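Local coordinates for protein bradavidin 2 (Bradyrhizobium japonicum, PDB 4GGT) that probably binds biotin, as a secreted member of the avidin family built on an eight-stranded antiparallel beta barrel, at residues P11-R20 with G107-W115; S57-F65 with R77-M87. All coordinates share one frame; numbering follows the deposited sequence.

Interaction 1: residues P11-R20 with G107-W115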
loop_
_atom_site.group_PDB
_atom_site.type_symbol
_atom_site.label_atom_id
_atom_site.label_comp_id
_atom_site.label_asym_id
_atom_site.label_seq_id
_atom_site.Cartn_x
_atom_site.Cartn_y
_atom_site.Cartn_z
ATOM N N PRO A 11 11.494 -5.176 -7.760
ATOM C CA PRO A 11 12.109 -4.313 -8.769
ATOM C C PRO A 11 11.826 -2.851 -8.462
ATOM O O PRO A 11 10.742 -2.510 -7.943
ATOM C CB PRO A 11 11.410 -4.707 -10.074
ATOM C CG PRO A 11 10.761 -6.010 -9.801
ATOM C CD PRO A 11 10.438 -6.029 -8.338
ATOM N N ALA A 12 12.795 -2.009 -8.795
ATOM C CA ALA A 12 12.730 -0.579 -8.506
ATOM C C ALA A 12 13.603 0.181 -9.497
ATOM O O ALA A 12 14.732 -0.238 -9.756
ATOM C CB ALA A 12 13.152 -0.302 -7.076
ATOM N N PRO A 13 13.068 1.278 -10.076
ATOM C CA PRO A 13 11.678 1.676 -9.853
ATOM C C PRO A 13 10.670 0.746 -10.495
ATOM O O PRO A 13 10.977 -0.004 -11.438
ATOM C CB PRO A 13 11.598 3.089 -10.465
ATOM C CG PRO A 13 13.046 3.497 -10.668
ATOM C CD PRO A 13 13.774 2.253 -10.933
ATOM N N SER A 14 9.444 0.775 -9.987
ATOM C CA SER A 14 8.397 -0.012 -10.591
ATOM C C SER A 14 7.095 0.607 -10.184
ATOM O O SER A 14 7.063 1.462 -9.295
ATOM C CB SER A 14 8.480 -1.479 -10.149
ATOM O OG SER A 14 8.405 -1.607 -8.745
ATOM N N TYR A 15 6.033 0.200 -10.857
ATOM C CA TYR A 15 4.735 0.813 -10.654
ATOM C C TYR A 15 3.666 -0.284 -10.701
ATOM O O TYR A 15 3.644 -1.095 -11.635
ATOM C CB TYR A 15 4.531 1.868 -11.727
ATOM C CG TYR A 15 3.185 2.529 -11.747
ATOM C CD1 TYR A 15 2.811 3.416 -10.749
ATOM C CD2 TYR A 15 2.304 2.295 -12.783
ATOM C CE1 TYR A 15 1.572 4.049 -10.775
ATOM C CE2 TYR A 15 1.072 2.917 -12.824
ATOM C CZ TYR A 15 0.717 3.796 -11.815
ATOM O OH TYR A 15 -0.514 4.403 -11.872
ATOM N N TRP A 16 2.803 -0.306 -9.680
ATOM C CA TRP A 16 1.842 -1.376 -9.476
ATOM C C TRP A 16 0.471 -0.790 -9.164
ATOM O O TRP A 16 0.363 0.289 -8.559
ATOM C CB TRP A 16 2.254 -2.262 -8.296
ATOM C CG TRP A 16 3.695 -2.795 -8.315
ATOM C CD1 TRP A 16 4.836 -2.076 -8.198
ATOM C CD2 TRP A 16 4.093 -4.174 -8.417
ATOM N NE1 TRP A 16 5.942 -2.913 -8.233
ATOM C CE2 TRP A 16 5.508 -4.205 -8.377
ATOM C CE3 TRP A 16 3.390 -5.382 -8.555
ATOM C CZ2 TRP A 16 6.235 -5.394 -8.470
ATOM C CZ3 TRP A 16 4.109 -6.570 -8.634
ATOM C CH2 TRP A 16 5.515 -6.569 -8.589
ATOM N N LYS A 17 -0.575 -1.503 -9.560
ATOM C CA LYS A 17 -1.949 -1.100 -9.240
ATOM C C LYS A 17 -2.750 -2.277 -8.739
ATOM O O LYS A 17 -2.551 -3.391 -9.208
ATOM C CB LYS A 17 -2.652 -0.500 -10.462
ATOM C CG LYS A 17 -2.052 0.854 -10.875
ATOM C CD LYS A 17 -2.652 1.415 -12.164
ATOM C CE LYS A 17 -4.145 1.546 -12.090
ATOM N NZ LYS A 17 -4.674 2.295 -13.285
ATOM N N ASN A 18 -3.677 -2.036 -7.803
ATOM C CA ASN A 18 -4.530 -3.125 -7.315
ATOM C C ASN A 18 -5.853 -3.065 -8.065
ATOM O O ASN A 18 -6.031 -2.190 -8.898
ATOM C CB ASN A 18 -4.696 -3.094 -5.778
ATOM C CG ASN A 18 -5.449 -1.869 -5.274
ATOM O OD1 ASN A 18 -6.015 -1.129 -6.058
ATOM N ND2 ASN A 18 -5.426 -1.638 -3.942
ATOM N N GLU A 19 -6.758 -3.988 -7.763
ATOM C CA GLU A 19 -7.985 -4.115 -8.538
ATOM C C GLU A 19 -8.930 -2.929 -8.332
ATOM O O GLU A 19 -9.776 -2.671 -9.194
ATOM C CB GLU A 19 -8.669 -5.493 -8.303
ATOM C CG GLU A 19 -8.771 -5.938 -6.825
ATOM C CD GLU A 19 -7.524 -6.687 -6.297
ATOM O OE1 GLU A 19 -7.384 -7.932 -6.528
ATOM O OE2 GLU A 19 -6.721 -6.032 -5.599
ATOM N N ARG A 20 -8.751 -2.179 -7.235
ATOM C CA ARG A 20 -9.544 -0.969 -6.946
ATOM C C ARG A 20 -8.957 0.297 -7.614
ATOM O O ARG A 20 -9.531 1.385 -7.487
ATOM C CB ARG A 20 -9.627 -0.720 -5.421
ATOM C CG ARG A 20 -9.901 -1.949 -4.548
ATOM C CD ARG A 20 -9.691 -1.635 -3.063
ATOM N NE ARG A 20 -9.073 -2.743 -2.328
ATOM C CZ ARG A 20 -9.725 -3.658 -1.603
ATOM N NH1 ARG A 20 -11.056 -3.635 -1.482
ATOM N NH2 ARG A 20 -9.036 -4.609 -0.991
ATOM N N GLY A 107 -8.656 -7.231 4.852
ATOM C CA GLY A 107 -8.995 -7.494 3.460
ATOM C C GLY A 107 -7.812 -8.016 2.698
ATOM O O GLY A 107 -6.793 -8.338 3.293
ATOM N N GLY A 108 -7.986 -8.182 1.390
ATOM C CA GLY A 108 -6.887 -8.646 0.528
ATOM C C GLY A 108 -6.781 -7.786 -0.720
ATOM O O GLY A 108 -7.755 -7.153 -1.118
ATOM N N ASP A 109 -5.594 -7.735 -1.321
ATOM C CA ASP A 109 -5.389 -6.998 -2.576
ATOM C C ASP A 109 -4.398 -7.783 -3.387
ATOM O O ASP A 109 -3.474 -8.381 -2.834
ATOM C CB ASP A 109 -4.732 -5.639 -2.324
ATOM C CG ASP A 109 -5.718 -4.513 -2.078
ATOM O OD1 ASP A 109 -6.836 -4.547 -2.644
ATOM O OD2 ASP A 109 -5.320 -3.537 -1.382
ATOM N N ILE A 110 -4.542 -7.734 -4.705
ATOM C CA ILE A 110 -3.412 -8.165 -5.561
ATOM C C ILE A 110 -2.975 -6.950 -6.374
ATOM O O ILE A 110 -3.774 -6.371 -7.132
ATOM C CB ILE A 110 -3.782 -9.362 -6.498
ATOM C CG1 ILE A 110 -4.379 -10.516 -5.689
ATOM C CG2 ILE A 110 -2.554 -9.781 -7.337
ATOM C CD1 ILE A 110 -4.885 -11.713 -6.566
ATOM N N PHE A 111 -1.721 -6.558 -6.211
ATOM C CA PHE A 111 -1.144 -5.501 -7.024
ATOM C C PHE A 111 -0.508 -6.186 -8.221
ATOM O O PHE A 111 0.142 -7.213 -8.075
ATOM C CB PHE A 111 -0.079 -4.754 -6.243
ATOM C CG PHE A 111 -0.642 -3.926 -5.133
ATOM C CD1 PHE A 111 -0.957 -4.510 -3.907
ATOM C CD2 PHE A 111 -0.904 -2.568 -5.334
ATOM C CE1 PHE A 111 -1.526 -3.744 -2.860
ATOM C CE2 PHE A 111 -1.457 -1.764 -4.305
ATOM C CZ PHE A 111 -1.753 -2.358 -3.053
ATOM N N THR A 112 -0.701 -5.593 -9.384
ATOM C CA THR A 112 -0.124 -6.116 -10.615
ATOM C C THR A 112 0.834 -5.079 -11.139
ATOM O O THR A 112 0.518 -3.881 -11.132
ATOM C CB THR A 112 -1.246 -6.356 -11.633
ATOM O OG1 THR A 112 -2.058 -7.425 -11.143
ATOM C CG2 THR A 112 -0.671 -6.787 -12.978
ATOM N N ARG A 113 2.024 -5.526 -11.549
ATOM C CA ARG A 113 3.003 -4.604 -12.092
ATOM C C ARG A 113 2.565 -4.034 -13.449
ATOM O O ARG A 113 2.141 -4.765 -14.361
ATOM C CB ARG A 113 4.438 -5.186 -12.079
ATOM C CG ARG A 113 5.394 -4.410 -12.999
ATOM C CD ARG A 113 6.701 -3.962 -12.389
ATOM N NE ARG A 113 7.752 -4.920 -12.575
ATOM C CZ ARG A 113 9.021 -4.662 -12.928
ATOM N NH1 ARG A 113 9.492 -3.442 -13.204
ATOM N NH2 ARG A 113 9.836 -5.687 -13.030
ATOM N N VAL A 114 2.627 -2.704 -13.544
ATOM C CA VAL A 114 2.282 -1.968 -14.755
ATOM C C VAL A 114 3.529 -1.609 -15.557
ATOM O O VAL A 114 3.570 -1.817 -16.783
ATOM C CB VAL A 114 1.461 -0.695 -14.428
ATOM C CG1 VAL A 114 1.118 0.055 -15.705
ATOM C CG2 VAL A 114 0.186 -1.097 -13.690
ATOM N N TRP A 115 4.537 -1.079 -14.872
ATOM C CA TRP A 115 5.864 -0.924 -15.458
ATOM C C TRP A 115 6.980 -1.150 -14.440
ATOM O O TRP A 115 8.160 -1.196 -14.788
ATOM C CB TRP A 115 6.030 0.402 -16.216
ATOM C CG TRP A 115 5.754 1.680 -15.475
ATOM C CD1 TRP A 115 4.638 2.448 -15.572
ATOM C CD2 TRP A 115 6.626 2.348 -14.558
ATOM N NE1 TRP A 115 4.754 3.562 -14.767
ATOM C CE2 TRP A 115 5.965 3.525 -14.134
ATOM C CE3 TRP A 115 7.897 2.072 -14.056
ATOM C CZ2 TRP A 115 6.533 4.415 -13.219
ATOM C CZ3 TRP A 115 8.467 2.961 -13.143
ATOM C CH2 TRP A 115 7.787 4.121 -12.743
ATOM O OXT TRP A 115 6.748 -1.309 -13.223
#
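K17 and T112 form an antiparallel hydrogen-bonded pair: T112 N gives a bond to K17 O (2.9 Å), and K17 N answers to T112 O. Two residues further along the chain, V114 N reaches Y15 O at 2.7 Å. The charged end is gathered round D109. R20 NH2 makes a salt bridge to D109 OD1 at 2.8 Å, coming from above the carboxylate plane, while N18 ND2 adds only a weak bond to D109 OD2. N18 OD1 is turned to S22 N instead. E19, whose chain bends at chi2 (-87°), takes the amide N of I110 on the syn lone pair of OE2. N18 and D109 both contact biotin when it is bound to this protein; no biotin is bound in this model, and W78 NE1 holds D109 OD2. Apolar contacts are mostly carbon over ring. R113 CB sits over the six-membered ring of W16, 3.6 Å from its centroid, and N18 CB lies over the face of F111. Y15 CB presses on the five-membered ring of W115, 3.4 Å from the centroid. W16 NE1 bonds S14 OG in the plane of the indole. Were W16 replaced by an alanine, S14 OG would probably lose this donor and R113 CB the ring beneath it. This pairing closes the barrel, joining its first strand, 14-17, to its last, 103-113. Strand 23-28 flanks one partner and strand 86-95 the other, with W16 and F111 both packing on M87.

Interaction 2: residues S57-F65 with R77-M87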
loop_
_atom_site.group_PDB
_atom_site.type_symbol
_atom_site.label_atom_id
_atom_site.label_comp_id
_atom_site.label_asym_id
_atom_site.label_seq_id
_atom_site.Cartn_x
_atom_site.Cartn_y
_atom_site.Cartn_z
ATOM N N SER A 57 9.521 -3.151 4.401
ATOM C CA SER A 57 10.713 -3.997 4.273
ATOM C C SER A 57 10.417 -5.124 3.304
ATOM O O SER A 57 9.291 -5.642 3.275
ATOM C CB SER A 57 11.092 -4.596 5.631
ATOM O OG SER A 57 11.232 -3.580 6.621
ATOM N N VAL A 58 11.427 -5.489 2.512
ATOM C CA VAL A 58 11.341 -6.656 1.633
ATOM C C VAL A 58 12.451 -7.630 2.004
ATOM O O VAL A 58 13.573 -7.225 2.317
ATOM C CB VAL A 58 11.304 -6.284 0.109
ATOM C CG1 VAL A 58 12.432 -5.346 -0.288
ATOM C CG2 VAL A 58 11.250 -7.534 -0.786
ATOM N N SER A 59 12.096 -8.911 2.032
ATOM C CA SER A 59 13.010 -9.963 2.437
ATOM C C SER A 59 12.806 -11.144 1.516
ATOM O O SER A 59 11.870 -11.144 0.706
ATOM C CB SER A 59 12.707 -10.391 3.872
ATOM O OG SER A 59 11.492 -11.120 3.937
ATOM N N PRO A 60 13.676 -12.173 1.638
ATOM C CA PRO A 60 13.447 -13.424 0.925
ATOM C C PRO A 60 12.054 -14.010 1.189
ATOM O O PRO A 60 11.504 -14.675 0.315
ATOM C CB PRO A 60 14.541 -14.353 1.481
ATOM C CG PRO A 60 15.052 -13.669 2.737
ATOM C CD PRO A 60 14.909 -12.219 2.450
ATOM N N THR A 61 11.499 -13.743 2.372
ATOM C CA THR A 61 10.201 -14.287 2.820
ATOM C C THR A 61 8.984 -13.509 2.269
ATOM O O THR A 61 7.836 -13.981 2.373
ATOM C CB THR A 61 10.162 -14.331 4.387
ATOM O OG1 THR A 61 11.124 -15.289 4.866
ATOM C CG2 THR A 61 8.776 -14.680 4.936
ATOM N N GLY A 62 9.219 -12.337 1.675
ATOM C CA GLY A 62 8.101 -11.498 1.227
ATOM C C GLY A 62 8.310 -10.032 1.528
ATOM O O GLY A 62 9.446 -9.558 1.580
ATOM N N LEU A 63 7.210 -9.305 1.702
ATOM C CA LEU A 63 7.302 -7.870 1.945
ATOM C C LEU A 63 6.136 -7.357 2.769
ATOM O O LEU A 63 5.090 -8.000 2.849
ATOM C CB LEU A 63 7.377 -7.107 0.605
ATOM C CG LEU A 63 6.100 -6.665 -0.146
ATOM C CD1 LEU A 63 6.475 -5.651 -1.262
ATOM C CD2 LEU A 63 5.322 -7.819 -0.733
ATOM N N TYR A 64 6.326 -6.194 3.393
ATOM C CA TYR A 64 5.190 -5.481 3.967
ATOM C C TYR A 64 5.411 -4.006 3.735
ATOM O O TYR A 64 6.558 -3.562 3.618
ATOM C CB TYR A 64 4.987 -5.762 5.462
ATOM C CG TYR A 64 5.921 -5.048 6.427
ATOM C CD1 TYR A 64 7.096 -5.654 6.884
ATOM C CD2 TYR A 64 5.612 -3.757 6.902
ATOM C CE1 TYR A 64 7.948 -4.972 7.815
ATOM C CE2 TYR A 64 6.432 -3.082 7.801
ATOM C CZ TYR A 64 7.602 -3.691 8.245
ATOM O OH TYR A 64 8.401 -3.001 9.146
ATOM N N PHE A 65 4.315 -3.265 3.618
ATOM C CA PHE A 65 4.462 -1.793 3.595
ATOM C C PHE A 65 3.274 -1.144 4.270
ATOM O O PHE A 65 2.207 -1.768 4.409
ATOM C CB PHE A 65 4.715 -1.257 2.196
ATOM C CG PHE A 65 3.646 -1.639 1.198
ATOM C CD1 PHE A 65 3.716 -2.866 0.533
ATOM C CD2 PHE A 65 2.560 -0.832 0.985
ATOM C CE1 PHE A 65 2.746 -3.232 -0.345
ATOM C CE2 PHE A 65 1.589 -1.203 0.065
ATOM C CZ PHE A 65 1.669 -2.399 -0.559
ATOM N N ARG A 77 -1.662 -1.354 6.586
ATOM C CA ARG A 77 -0.446 -2.133 6.448
ATOM C C ARG A 77 -0.783 -3.282 5.533
ATOM O O ARG A 77 -1.742 -4.039 5.830
ATOM C CB ARG A 77 0.001 -2.678 7.795
ATOM C CG ARG A 77 1.362 -3.419 7.710
ATOM C CD ARG A 77 1.195 -4.914 7.361
ATOM N NE ARG A 77 0.802 -5.787 8.479
ATOM C CZ ARG A 77 -0.362 -6.417 8.612
ATOM N NH1 ARG A 77 -1.394 -6.252 7.760
ATOM N NH2 ARG A 77 -0.524 -7.192 9.660
ATOM N N TRP A 78 0.054 -3.462 4.506
ATOM C CA TRP A 78 -0.089 -4.619 3.601
ATOM C C TRP A 78 1.079 -5.569 3.883
ATOM O O TRP A 78 2.212 -5.127 4.110
ATOM C CB TRP A 78 0.031 -4.162 2.153
ATOM C CG TRP A 78 -1.144 -3.441 1.561
ATOM C CD1 TRP A 78 -2.094 -3.967 0.740
ATOM C CD2 TRP A 78 -1.426 -2.040 1.673
ATOM N NE1 TRP A 78 -2.999 -2.994 0.351
ATOM C CE2 TRP A 78 -2.612 -1.792 0.912
ATOM C CE3 TRP A 78 -0.809 -0.973 2.346
ATOM C CZ2 TRP A 78 -3.183 -0.512 0.812
ATOM C CZ3 TRP A 78 -1.366 0.301 2.263
ATOM C CH2 TRP A 78 -2.564 0.522 1.488
ATOM N N VAL A 79 0.802 -6.876 3.864
ATOM C CA VAL A 79 1.837 -7.864 3.982
ATOM C C VAL A 79 1.565 -8.900 2.865
ATOM O O VAL A 79 0.407 -9.217 2.581
ATOM C CB VAL A 79 1.917 -8.483 5.412
ATOM C CG1 VAL A 79 0.519 -8.904 5.926
ATOM C CG2 VAL A 79 2.942 -9.610 5.448
ATOM N N GLY A 80 2.613 -9.340 2.195
ATOM C CA GLY A 80 2.439 -10.260 1.071
ATOM C C GLY A 80 3.745 -10.753 0.499
ATOM O O GLY A 80 4.764 -10.870 1.203
ATOM N N THR A 81 3.724 -11.006 -0.795
ATOM C CA THR A 81 4.885 -11.599 -1.466
ATOM C C THR A 81 4.880 -11.133 -2.896
ATOM O O THR A 81 3.897 -10.551 -3.356
ATOM C CB THR A 81 4.865 -13.169 -1.440
ATOM O OG1 THR A 81 3.703 -13.639 -2.130
ATOM C CG2 THR A 81 4.819 -13.694 -0.035
ATOM N N ILE A 82 5.992 -11.357 -3.589
ATOM C CA ILE A 82 6.098 -11.017 -4.991
ATOM C C ILE A 82 6.309 -12.292 -5.789
ATOM O O ILE A 82 7.220 -13.067 -5.488
ATOM C CB ILE A 82 7.261 -10.026 -5.261
ATOM C CG1 ILE A 82 7.059 -8.732 -4.468
ATOM C CG2 ILE A 82 7.323 -9.677 -6.725
ATOM C CD1 ILE A 82 8.335 -8.128 -3.991
ATOM N N LYS A 83 5.450 -12.502 -6.774
ATOM C CA LYS A 83 5.529 -13.654 -7.658
ATOM C C LYS A 83 5.472 -13.108 -9.060
ATOM O O LYS A 83 4.391 -12.877 -9.610
ATOM C CB LYS A 83 4.384 -14.631 -7.380
ATOM C CG LYS A 83 4.401 -15.222 -5.950
ATOM C CD LYS A 83 5.687 -16.032 -5.695
ATOM C CE LYS A 83 5.836 -16.372 -4.233
ATOM N NZ LYS A 83 7.085 -17.137 -3.964
ATOM N N GLY A 84 6.651 -12.819 -9.607
ATOM C CA GLY A 84 6.744 -12.228 -10.936
ATOM C C GLY A 84 6.074 -10.873 -11.004
ATOM O O GLY A 84 6.464 -9.962 -10.286
ATOM N N SER A 85 5.031 -10.758 -11.828
ATOM C CA SER A 85 4.372 -9.478 -12.113
ATOM C C SER A 85 3.157 -9.239 -11.174
ATOM O O SER A 85 2.373 -8.314 -11.351
ATOM C CB SER A 85 3.968 -9.420 -13.593
ATOM O OG SER A 85 3.567 -8.108 -13.950
ATOM N N GLN A 86 3.004 -10.108 -10.180
ATOM C CA GLN A 86 1.859 -10.008 -9.268
ATOM C C GLN A 86 2.300 -10.003 -7.813
ATOM O O GLN A 86 3.288 -10.659 -7.436
ATOM C CB GLN A 86 0.864 -11.140 -9.535
ATOM C CG GLN A 86 0.185 -10.968 -10.924
ATOM C CD GLN A 86 -1.338 -11.173 -10.960
ATOM O OE1 GLN A 86 -1.853 -12.207 -10.520
ATOM N NE2 GLN A 86 -2.062 -10.193 -11.545
ATOM N N MET A 87 1.547 -9.279 -6.989
ATOM C CA MET A 87 1.934 -9.068 -5.619
ATOM C C MET A 87 0.698 -9.295 -4.754
ATOM O O MET A 87 -0.017 -8.343 -4.391
ATOM C CB MET A 87 2.493 -7.644 -5.417
ATOM C CG MET A 87 2.887 -7.356 -3.982
ATOM S SD MET A 87 3.190 -5.611 -3.674
ATOM C CE MET A 87 4.579 -5.226 -4.686
#
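F65 and W78 lie with their rings nearly parallel, planes 15° apart, but slid so far that they barely overlap. The F65 ring is set over W78 CB, 3.9 Å from the ring centroid, and F65 CE2 comes within 3.3 Å of W78 CE3. A chi1 of 57° wedges F65 CG between its backbone N and carbonyl carbon and swings the ring across to the neighbouring strand. M87 comes obliquely to the same ring, a Met-aromatic contact with SD 4.1 Å from F65 CE1. Its methyl CE also meets L63 CD1 at 3.9 Å, the two side chains crossing at about a right angle, and I82 CD1 touches that same leucine methyl. Y64 and V79 occupy the other face of the sheet, meeting CB to CB. Two hydrogen-bonded pairs, L63 with G80 and F65 with W78, hold the backbones; W78 N to F65 O is 2.7 Å. G62 CA comes 3.4 Å from G80 O; a CB here would clash with that oxygen, so glycine permits the approach. The heart of the contact is the hairpin of strands 62-69 and 74-80, flanked by 51-59 and 86-95; W78 continues inward to F38, W91 and F111.

How the interactions relate
From the N terminus the chain enters interaction 1 at 11-20, runs through strands 23-28 and 33-39, and reaches 57-65 along strand 51-59. Interaction 2 then closes a short hairpin loop when 77-87 returns beside 57-65. Only after strand 86-95 does the final strand, 103-113, bring 107-115 back to 11-20, so the long loop of interaction 1 encloses the short one and the two do not cross. One joins the first and last strands of the barrel, the other its consecutive middle strands. They meet where strands 86-95 and 103-113 run side by side: F111 O lies 2.7 Å from M87 N, probably hydrogen-bonded.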